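Phosphotriesterase, putative (Deinococcus radiodurans, PDB 4J35) is a metal-dependent hydrolase of the phosphotriesterase family, probably a lactonase, engineered here for organophosphate hydrolysis. Local coordinates at residues I61-C72 / L88-F97; T52-I61 / H288-I296. The protein carries 7 engineered substitutions. All blocks are in the same frame, centred on the assembly; numbering follows the deposited sequence.

Contact 1: residues I61-C72 / L88-F97; sequences IQTVVDATPNNC and LQILCATGFF. Engineered in segment 61-72: Asn71 (natural residue Asp). Engineered in segment 88-97: Phe97 (natural residue Tyr).
Asn70 and Gly95 are joined by two hydrogen bonds. The backbone N of Asn70 donates to Gly95 O at 2.7 Å, and Gly95 N returns a bond to Asn70 OD1 at 3.0 Å. The second donor stands well above the carbonyl plane of the side-chain amide, 58° out of it. Asn70 CG lies anti to its carbonyl carbon (chi1 -63°), beside its own backbone N, so that N and OD1 both face Gly95. Its ND2 is held by Glu127, which also binds Thr94 OG1. The engineered Asn71 accepts from Phe97 N through OD1 at 3.2 Å.

Further back, strands 61-66 and 89-91 run parallel. Four backbone bonds zip them together, among them Val64 N to Gln89 O at 2.9 Å. At the end of strand 61-66, Asp66 OD1 accepts from Thr68 N, which makes an Asx turn, and from Thr68 OG1 on the same face of the carboxylate. A water bridges Asp66 OD1, Thr68 O and Ala93 N.

Packing fills the rest. Thr63 CG2 meets Leu91 CD1 at 3.6 Å. Cys72 SG approaches the ring of the engineered Phe97 obliquely, 4.5 Å from its centroid, and Pro69 CG touches CD1 of that ring.

The two strands belong to a beta-alpha-beta unit of the TIM barrel. Helix 76-86 covers Asp66 and Ile90, strand 17-26 flanks 61-66, and helix 116-129 packs on Asn70, Thr94 and Phe96.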
loop_
_atom_site.group_PDB
_atom_site.type_symbol
_atom_site.label_atom_id
_atom_site.label_comp_id
_atom_site.label_asym_id
_atom_site.label_seq_id
_atom_site.Cartn_x
_atom_site.Cartn_y
_atom_site.Cartn_z
ATOM N N ILE A 61 0.079 -17.134 -1.680
ATOM C CA ILE A 61 -0.410 -15.803 -1.228
ATOM C C ILE A 61 -1.915 -15.860 -0.947
ATOM O O ILE A 61 -2.710 -16.100 -1.844
ATOM C CB ILE A 61 -0.155 -14.677 -2.234
ATOM C CG1 ILE A 61 1.324 -14.568 -2.612
ATOM C CG2 ILE A 61 -0.675 -13.303 -1.652
ATOM C CD1 ILE A 61 2.206 -14.305 -1.489
ATOM N N GLN A 62 -2.317 -15.626 0.297
ATOM C CA GLN A 62 -3.737 -15.690 0.633
ATOM C C GLN A 62 -4.409 -14.345 0.854
ATOM O O GLN A 62 -5.645 -14.284 0.936
ATOM C CB GLN A 62 -3.938 -16.527 1.883
ATOM C CG GLN A 62 -3.568 -18.002 1.650
ATOM C CD GLN A 62 -3.586 -18.774 2.919
ATOM O OE1 GLN A 62 -2.533 -19.110 3.458
ATOM N NE2 GLN A 62 -4.784 -19.051 3.431
ATOM N N THR A 63 -3.612 -13.290 0.990
ATOM C CA THR A 63 -4.155 -11.946 1.209
ATOM C C THR A 63 -3.350 -10.885 0.501
ATOM O O THR A 63 -2.125 -10.978 0.407
ATOM C CB THR A 63 -4.107 -11.612 2.717
ATOM O OG1 THR A 63 -4.720 -12.669 3.456
ATOM C CG2 THR A 63 -4.790 -10.269 3.032
ATOM N N VAL A 64 -4.051 -9.887 -0.022
ATOM C CA VAL A 64 -3.446 -8.692 -0.584
ATOM C C VAL A 64 -4.075 -7.467 0.108
ATOM O O VAL A 64 -5.272 -7.445 0.352
ATOM C CB VAL A 64 -3.708 -8.575 -2.102
ATOM C CG1 VAL A 64 -3.359 -7.196 -2.622
ATOM C CG2 VAL A 64 -2.928 -9.617 -2.856
ATOM N N VAL A 65 -3.251 -6.475 0.419
ATOM C CA VAL A 65 -3.730 -5.189 0.913
ATOM C C VAL A 65 -3.788 -4.240 -0.271
ATOM O O VAL A 65 -2.774 -3.871 -0.851
ATOM C CB VAL A 65 -2.818 -4.629 2.011
ATOM C CG1 VAL A 65 -3.255 -3.262 2.465
ATOM C CG2 VAL A 65 -2.815 -5.601 3.198
ATOM N N ASP A 66 -4.994 -3.894 -0.661
ATOM C CA ASP A 66 -5.157 -2.930 -1.730
ATOM C C ASP A 66 -5.032 -1.525 -1.176
ATOM O O ASP A 66 -5.862 -1.108 -0.343
ATOM C CB ASP A 66 -6.503 -3.112 -2.389
ATOM C CG ASP A 66 -6.668 -2.214 -3.595
ATOM O OD1 ASP A 66 -6.856 -0.997 -3.451
ATOM O OD2 ASP A 66 -6.610 -2.717 -4.721
ATOM N N ALA A 67 -4.046 -0.774 -1.667
ATOM C CA ALA A 67 -3.682 0.528 -1.069
ATOM C C ALA A 67 -4.277 1.712 -1.825
ATOM O O ALA A 67 -3.900 2.854 -1.625
ATOM C CB ALA A 67 -2.183 0.644 -1.038
ATOM N N THR A 68 -5.213 1.445 -2.718
ATOM C CA THR A 68 -5.729 2.487 -3.600
ATOM C C THR A 68 -6.516 3.568 -2.861
ATOM O O THR A 68 -7.531 3.289 -2.220
ATOM C CB THR A 68 -6.654 1.896 -4.636
ATOM O OG1 THR A 68 -5.985 0.800 -5.275
ATOM C CG2 THR A 68 -7.066 2.940 -5.662
ATOM N N PRO A 69 -6.058 4.813 -2.973
ATOM C CA PRO A 69 -6.763 5.900 -2.289
ATOM C C PRO A 69 -8.152 6.183 -2.875
ATOM O O PRO A 69 -8.456 5.759 -4.010
ATOM C CB PRO A 69 -5.845 7.110 -2.514
ATOM C CG PRO A 69 -4.528 6.540 -2.888
ATOM C CD PRO A 69 -4.816 5.273 -3.610
ATOM N N ASN A 70 -8.974 6.889 -2.080
ATOM C CA ASN A 70 -10.339 7.216 -2.449
ATOM C C ASN A 70 -10.421 7.924 -3.794
ATOM O O ASN A 70 -11.410 7.746 -4.496
ATOM C CB ASN A 70 -11.041 8.097 -1.399
ATOM C CG ASN A 70 -11.184 7.411 -0.039
ATOM O OD1 ASN A 70 -10.565 6.374 0.231
ATOM N ND2 ASN A 70 -11.999 8.005 0.831
ATOM N N ASN A 71 -9.409 8.716 -4.151
ATOM C CA ASN A 71 -9.476 9.522 -5.369
ATOM C C ASN A 71 -8.674 8.925 -6.530
ATOM O O ASN A 71 -8.421 9.606 -7.523
ATOM C CB ASN A 71 -9.032 10.978 -5.079
ATOM C CG ASN A 71 -7.622 11.068 -4.443
ATOM O OD1 ASN A 71 -7.142 10.129 -3.805
ATOM N ND2 ASN A 71 -6.989 12.224 -4.581
ATOM N N CYS A 72 -8.271 7.656 -6.409
ATOM C CA CYS A 72 -7.507 7.010 -7.461
ATOM C C CYS A 72 -8.216 5.770 -7.939
ATOM O O CYS A 72 -7.573 4.780 -8.291
ATOM C CB CYS A 72 -6.113 6.617 -6.981
ATOM S SG CYS A 72 -5.102 8.050 -6.449
ATOM N N LEU A 88 -9.232 -15.241 -2.774
ATOM C CA LEU A 88 -8.173 -14.347 -2.327
ATOM C C LEU A 88 -8.771 -13.290 -1.384
ATOM O O LEU A 88 -9.774 -12.656 -1.703
ATOM C CB LEU A 88 -7.516 -13.645 -3.517
ATOM C CG LEU A 88 -6.342 -12.721 -3.156
ATOM C CD1 LEU A 88 -5.126 -13.575 -2.837
ATOM C CD2 LEU A 88 -6.035 -11.758 -4.220
ATOM N N GLN A 89 -8.160 -13.126 -0.218
ATOM C CA GLN A 89 -8.595 -12.131 0.751
ATOM C C GLN A 89 -8.014 -10.769 0.378
ATOM O O GLN A 89 -6.825 -10.662 0.060
ATOM C CB GLN A 89 -8.178 -12.554 2.165
ATOM C CG GLN A 89 -8.997 -13.763 2.639
ATOM C CD GLN A 89 -8.454 -14.495 3.866
ATOM O OE1 GLN A 89 -7.261 -14.470 4.170
ATOM N NE2 GLN A 89 -9.349 -15.175 4.563
ATOM N N ILE A 90 -8.863 -9.743 0.424
ATOM C CA ILE A 90 -8.481 -8.387 0.020
ATOM C C ILE A 90 -8.886 -7.369 1.082
ATOM O O ILE A 90 -10.037 -7.312 1.511
ATOM C CB ILE A 90 -9.067 -8.007 -1.353
ATOM C CG1 ILE A 90 -8.663 -9.068 -2.406
ATOM C CG2 ILE A 90 -8.579 -6.620 -1.769
ATOM C CD1 ILE A 90 -9.208 -8.822 -3.872
ATOM N N LEU A 91 -7.926 -6.578 1.531
ATOM C CA LEU A 91 -8.257 -5.451 2.401
ATOM C C LEU A 91 -8.269 -4.210 1.527
ATOM O O LEU A 91 -7.460 -4.121 0.629
ATOM C CB LEU A 91 -7.206 -5.273 3.505
ATOM C CG LEU A 91 -7.205 -6.178 4.745
ATOM C CD1 LEU A 91 -6.749 -7.582 4.417
ATOM C CD2 LEU A 91 -6.309 -5.562 5.813
ATOM N N CYS A 92 -9.147 -3.236 1.785
ATOM C CA CYS A 92 -9.075 -1.980 1.051
ATOM C C CYS A 92 -8.819 -0.828 1.991
ATOM O O CYS A 92 -8.878 -1.002 3.191
ATOM C CB CYS A 92 -10.332 -1.727 0.211
ATOM S SG CYS A 92 -11.813 -1.321 1.110
ATOM N N ALA A 93 -8.488 0.314 1.398
ATOM C CA ALA A 93 -8.035 1.489 2.122
ATOM C C ALA A 93 -9.085 2.580 2.216
ATOM O O ALA A 93 -9.990 2.688 1.387
ATOM C CB ALA A 93 -6.805 2.056 1.433
ATOM N N THR A 94 -8.903 3.456 3.214
ATOM C CA THR A 94 -9.560 4.757 3.216
ATOM C C THR A 94 -8.472 5.829 3.292
ATOM O O THR A 94 -7.567 5.741 4.116
ATOM C CB THR A 94 -10.516 4.918 4.386
ATOM O OG1 THR A 94 -11.091 6.220 4.339
ATOM C CG2 THR A 94 -9.815 4.697 5.736
ATOM N N GLY A 95 -8.515 6.793 2.379
ATOM C CA GLY A 95 -7.527 7.851 2.380
ATOM C C GLY A 95 -7.497 8.595 1.072
ATOM O O GLY A 95 -8.188 8.213 0.113
ATOM N N PHE A 96 -6.706 9.663 1.020
ATOM C CA PHE A 96 -6.540 10.418 -0.235
ATOM C C PHE A 96 -5.065 10.504 -0.588
ATOM O O PHE A 96 -4.220 10.358 0.287
ATOM C CB PHE A 96 -7.031 11.841 -0.054
ATOM C CG PHE A 96 -8.469 12.070 -0.414
ATOM C CD1 PHE A 96 -9.488 11.419 0.245
ATOM C CD2 PHE A 96 -8.799 13.005 -1.354
ATOM C CE1 PHE A 96 -10.817 11.683 -0.040
ATOM C CE2 PHE A 96 -10.135 13.290 -1.650
ATOM C CZ PHE A 96 -11.143 12.611 -0.993
ATOM N N PHE A 97 -4.754 10.800 -1.845
ATOM C CA PHE A 97 -3.363 10.754 -2.324
ATOM C C PHE A 97 -2.599 12.070 -2.074
ATOM O O PHE A 97 -3.216 13.101 -1.823
ATOM C CB PHE A 97 -3.406 10.411 -3.819
ATOM C CG PHE A 97 -2.165 9.798 -4.364
ATOM C CD1 PHE A 97 -1.551 8.717 -3.729
ATOM C CD2 PHE A 97 -1.667 10.222 -5.591
ATOM C CE1 PHE A 97 -0.419 8.105 -4.284
ATOM C CE2 PHE A 97 -0.539 9.604 -6.161
ATOM C CZ PHE A 97 0.086 8.549 -5.504
HETATM O O HOH W 1 -8.327 0.555 -1.661
#

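Contact 2: residues T52-I61 / H288-I296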
loop_
_atom_site.group_PDB
_atom_site.type_symbol
_atom_site.label_atom_id
_atom_site.label_comp_id
_atom_site.label_asym_id
_atom_site.label_seq_id
_atom_site.Cartn_x
_atom_site.Cartn_y
_atom_site.Cartn_z
ATOM N N THR A 52 -5.160 -13.090 -12.079
ATOM C CA THR A 52 -3.985 -12.712 -11.285
ATOM C C THR A 52 -4.133 -13.229 -9.857
ATOM O O THR A 52 -3.181 -13.763 -9.261
ATOM C CB THR A 52 -3.779 -11.186 -11.292
ATOM O OG1 THR A 52 -3.373 -10.779 -12.596
ATOM C CG2 THR A 52 -2.698 -10.757 -10.267
ATOM N N ALA A 53 -5.336 -13.098 -9.306
ATOM C CA ALA A 53 -5.592 -13.622 -7.977
ATOM C C ALA A 53 -5.320 -15.123 -7.937
ATOM O O ALA A 53 -4.803 -15.658 -6.963
ATOM C CB ALA A 53 -7.021 -13.359 -7.551
ATOM N N ARG A 54 -5.712 -15.833 -8.982
ATOM C CA ARG A 54 -5.455 -17.263 -8.978
ATOM C C ARG A 54 -3.980 -17.577 -8.997
ATOM O O ARG A 54 -3.550 -18.541 -8.364
ATOM C CB ARG A 54 -6.139 -17.930 -10.172
ATOM C CG ARG A 54 -7.594 -17.995 -9.984
ATOM C CD ARG A 54 -8.347 -18.623 -11.170
ATOM N NE ARG A 54 -9.781 -18.395 -11.010
ATOM C CZ ARG A 54 -10.489 -18.794 -9.958
ATOM N NH1 ARG A 54 -9.911 -19.468 -8.977
ATOM N NH2 ARG A 54 -11.781 -18.528 -9.875
ATOM N N ALA A 55 -3.212 -16.813 -9.762
ATOM C CA ALA A 55 -1.781 -17.019 -9.809
ATOM C C ALA A 55 -1.136 -16.780 -8.427
ATOM O O ALA A 55 -0.153 -17.424 -8.054
ATOM C CB ALA A 55 -1.162 -16.116 -10.837
ATOM N N LEU A 56 -1.683 -15.849 -7.675
ATOM C CA LEU A 56 -1.146 -15.564 -6.353
ATOM C C LEU A 56 -1.478 -16.682 -5.401
ATOM O O LEU A 56 -0.623 -17.173 -4.673
ATOM C CB LEU A 56 -1.700 -14.218 -5.829
ATOM C CG LEU A 56 -1.118 -12.989 -6.511
ATOM C CD1 LEU A 56 -1.880 -11.668 -6.123
ATOM C CD2 LEU A 56 0.354 -12.852 -6.146
ATOM N N LEU A 57 -2.730 -17.107 -5.393
ATOM C CA LEU A 57 -3.111 -18.225 -4.568
ATOM C C LEU A 57 -2.247 -19.470 -4.877
ATOM O O LEU A 57 -1.855 -20.213 -3.973
ATOM C CB LEU A 57 -4.588 -18.535 -4.749
ATOM C CG LEU A 57 -5.572 -17.536 -4.158
ATOM C CD1 LEU A 57 -6.932 -17.753 -4.781
ATOM C CD2 LEU A 57 -5.652 -17.717 -2.650
ATOM N N ALA A 58 -1.925 -19.679 -6.148
ATOM C CA ALA A 58 -1.042 -20.783 -6.527
ATOM C C ALA A 58 0.317 -20.650 -5.844
ATOM O O ALA A 58 1.012 -21.635 -5.619
ATOM C CB ALA A 58 -0.866 -20.840 -8.059
ATOM N N ARG A 59 0.709 -19.439 -5.490
ATOM C CA ARG A 59 2.039 -19.281 -4.933
ATOM C C ARG A 59 2.004 -19.237 -3.396
ATOM O O ARG A 59 3.014 -18.983 -2.757
ATOM C CB ARG A 59 2.698 -18.047 -5.533
ATOM C CG ARG A 59 3.076 -18.240 -7.013
ATOM C CD ARG A 59 3.301 -16.903 -7.682
ATOM N NE ARG A 59 3.933 -17.047 -8.989
ATOM C CZ ARG A 59 3.327 -17.547 -10.060
ATOM N NH1 ARG A 59 2.080 -17.996 -9.978
ATOM N NH2 ARG A 59 3.993 -17.633 -11.206
ATOM N N GLY A 60 0.843 -19.521 -2.821
ATOM C CA GLY A 60 0.676 -19.509 -1.376
ATOM C C GLY A 60 0.204 -18.153 -0.827
ATOM O O GLY A 60 -0.033 -18.043 0.379
ATOM N N ILE A 61 0.079 -17.134 -1.680
ATOM C CA ILE A 61 -0.410 -15.803 -1.228
ATOM C C ILE A 61 -1.915 -15.860 -0.947
ATOM O O ILE A 61 -2.710 -16.100 -1.844
ATOM C CB ILE A 61 -0.155 -14.677 -2.234
ATOM C CG1 ILE A 61 1.324 -14.568 -2.612
ATOM C CG2 ILE A 61 -0.675 -13.303 -1.652
ATOM C CD1 ILE A 61 2.206 -14.305 -1.489
ATOM N N HIS A 288 5.086 -6.705 -11.406
ATOM C CA HIS A 288 3.833 -7.438 -11.379
ATOM C C HIS A 288 3.834 -8.344 -10.188
ATOM O O HIS A 288 4.881 -8.652 -9.631
ATOM C CB HIS A 288 3.708 -8.282 -12.686
ATOM C CG HIS A 288 4.758 -9.336 -12.805
ATOM N ND1 HIS A 288 4.660 -10.552 -12.169
ATOM C CD2 HIS A 288 5.948 -9.341 -13.448
ATOM C CE1 HIS A 288 5.732 -11.276 -12.445
ATOM N NE2 HIS A 288 6.534 -10.554 -13.211
ATOM N N PRO A 289 2.658 -8.758 -9.730
ATOM C CA PRO A 289 2.630 -9.313 -8.362
ATOM C C PRO A 289 3.159 -10.733 -8.134
ATOM O O PRO A 289 3.062 -11.247 -7.027
ATOM C CB PRO A 289 1.148 -9.265 -8.010
ATOM C CG PRO A 289 0.457 -9.289 -9.338
ATOM C CD PRO A 289 1.312 -8.474 -10.235
ATOM N N LEU A 290 3.704 -11.383 -9.158
ATOM C CA LEU A 290 4.284 -12.702 -8.976
ATOM C C LEU A 290 5.803 -12.661 -8.802
ATOM O O LEU A 290 6.451 -13.699 -8.595
ATOM C CB LEU A 290 3.960 -13.565 -10.257
ATOM C CG LEU A 290 2.510 -13.441 -10.707
ATOM C CD1 LEU A 290 2.277 -14.265 -12.022
ATOM C CD2 LEU A 290 1.568 -13.947 -9.665
ATOM N N HIS A 291 6.380 -11.485 -8.998
ATOM C CA HIS A 291 7.822 -11.282 -8.986
ATOM C C HIS A 291 8.452 -11.613 -7.623
ATOM O O HIS A 291 9.517 -12.227 -7.555
ATOM C CB HIS A 291 8.092 -9.842 -9.410
ATOM C CG HIS A 291 9.515 -9.396 -9.279
ATOM N ND1 HIS A 291 10.581 -10.130 -9.744
ATOM C CD2 HIS A 291 10.039 -8.259 -8.773
ATOM C CE1 HIS A 291 11.702 -9.470 -9.525
ATOM N NE2 HIS A 291 11.401 -8.333 -8.925
ATOM N N ILE A 292 7.754 -11.342 -6.527
ATOM C CA ILE A 292 8.405 -11.498 -5.234
ATOM C C ILE A 292 8.503 -13.005 -4.969
ATOM O O ILE A 292 9.573 -13.535 -4.688
ATOM C CB ILE A 292 7.681 -10.776 -4.102
ATOM C CG1 ILE A 292 8.141 -9.329 -4.116
ATOM C CG2 ILE A 292 7.996 -11.461 -2.784
ATOM C CD1 ILE A 292 7.290 -8.391 -3.226
ATOM N N SER A 293 7.383 -13.695 -5.165
ATOM C CA SER A 293 7.356 -15.146 -5.075
ATOM C C SER A 293 8.363 -15.851 -5.998
ATOM O O SER A 293 9.092 -16.743 -5.541
ATOM C CB SER A 293 5.955 -15.669 -5.336
ATOM O OG SER A 293 5.019 -15.103 -4.441
ATOM N N ASP A 294 8.405 -15.495 -7.289
ATOM C CA ASP A 294 9.212 -16.261 -8.246
ATOM C C ASP A 294 10.697 -15.900 -8.254
ATOM O O ASP A 294 11.532 -16.761 -8.567
ATOM C CB ASP A 294 8.691 -16.095 -9.707
ATOM C CG ASP A 294 7.295 -16.602 -9.894
ATOM O OD1 ASP A 294 6.751 -17.212 -8.958
ATOM O OD2 ASP A 294 6.744 -16.429 -11.013
ATOM N N ASP A 295 11.023 -14.636 -7.976
ATOM C CA ASP A 295 12.384 -14.137 -8.194
ATOM C C ASP A 295 13.042 -13.697 -6.869
ATOM O O ASP A 295 14.215 -13.966 -6.615
ATOM C CB ASP A 295 12.393 -12.933 -9.101
ATOM C CG ASP A 295 11.822 -13.234 -10.480
ATOM O OD1 ASP A 295 12.225 -14.280 -11.030
ATOM O OD2 ASP A 295 10.986 -12.428 -10.929
ATOM N N ILE A 296 12.274 -13.014 -6.040
ATOM C CA ILE A 296 12.875 -12.350 -4.869
ATOM C C ILE A 296 13.131 -13.298 -3.723
ATOM O O ILE A 296 14.260 -13.395 -3.241
ATOM C CB ILE A 296 11.992 -11.186 -4.382
ATOM C CG1 ILE A 296 11.799 -10.162 -5.504
ATOM C CG2 ILE A 296 12.587 -10.561 -3.109
ATOM C CD1 ILE A 296 13.091 -9.551 -6.020
HETATM O O HOH W 2 5.143 -16.634 -2.337
#
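Arg59 reaches Asp294 with an extended chain. CG leaves anti to the carbonyl carbon (chi1 -71°), and the chain stays stretched as far as NE. Asp294 also has its CG anti to the carbonyl carbon, and its carboxylate meets the guanidinium side-on. Arg59 NE donates to Asp294 OD1 at 2.8 Å, while Arg59 NH2 donates to the syn lone pair of Asp294 OD2 at 3.0 Å. The latter bond is nearly straight, at 167°, and lies in the guanidinium plane. Arg59 NH1 turns back to the helix that precedes it and donates to Ala55 O at 3.0 Å, so three bonds fix the rotation of the group. Leu290 lies over one guanidinium face, with CB 3.7 Å from Arg59 NE. An alanine in place of Arg59 would probably leave Asp294 without its charge partner and uncover this side of Leu290.

Next to the salt bridge lies an apolar patch. Leu290 CD2 sits 3.7 Å from Ala55 CB and also touches Leu56 CD2. Thr52 CG2 meets Pro289 CG at 3.6 Å. Apart from this patch, a water links Ser293 OG to Arg59 O.

Gly60 is the C-prime residue of a Schellman motif that ends helix 42-58. At the other segment, His288 ND1 accepts from Leu290 N, a capping bond ahead of helix 291-303. The contact thus joins the end of one outer helix of the TIM barrel to the start of another.

How the contacts relate
Contact 2 pairs segments from early and late in the chain, and contact 1 is nested inside the loop it closes. Their centres lie about 17 Å apart. Ile61 belongs to both, because strand 61-66 follows helix 42-58 after a short turn at Gly60. They also touch: Leu88 CD2 packs on Ala53 CB, and Val64 CG2 on Leu56 CD1. Contact 1 is buried within the barrel wall, and the loops after its strands approach the metal site: Thr68 hydrogen-bonds to His23, a metal ligand, and the side chain of the engineered Phe97 comes within about 4 Å of a cobalt ion. Contact 2 is nearer the surface, where it brings late and early parts of the barrel together.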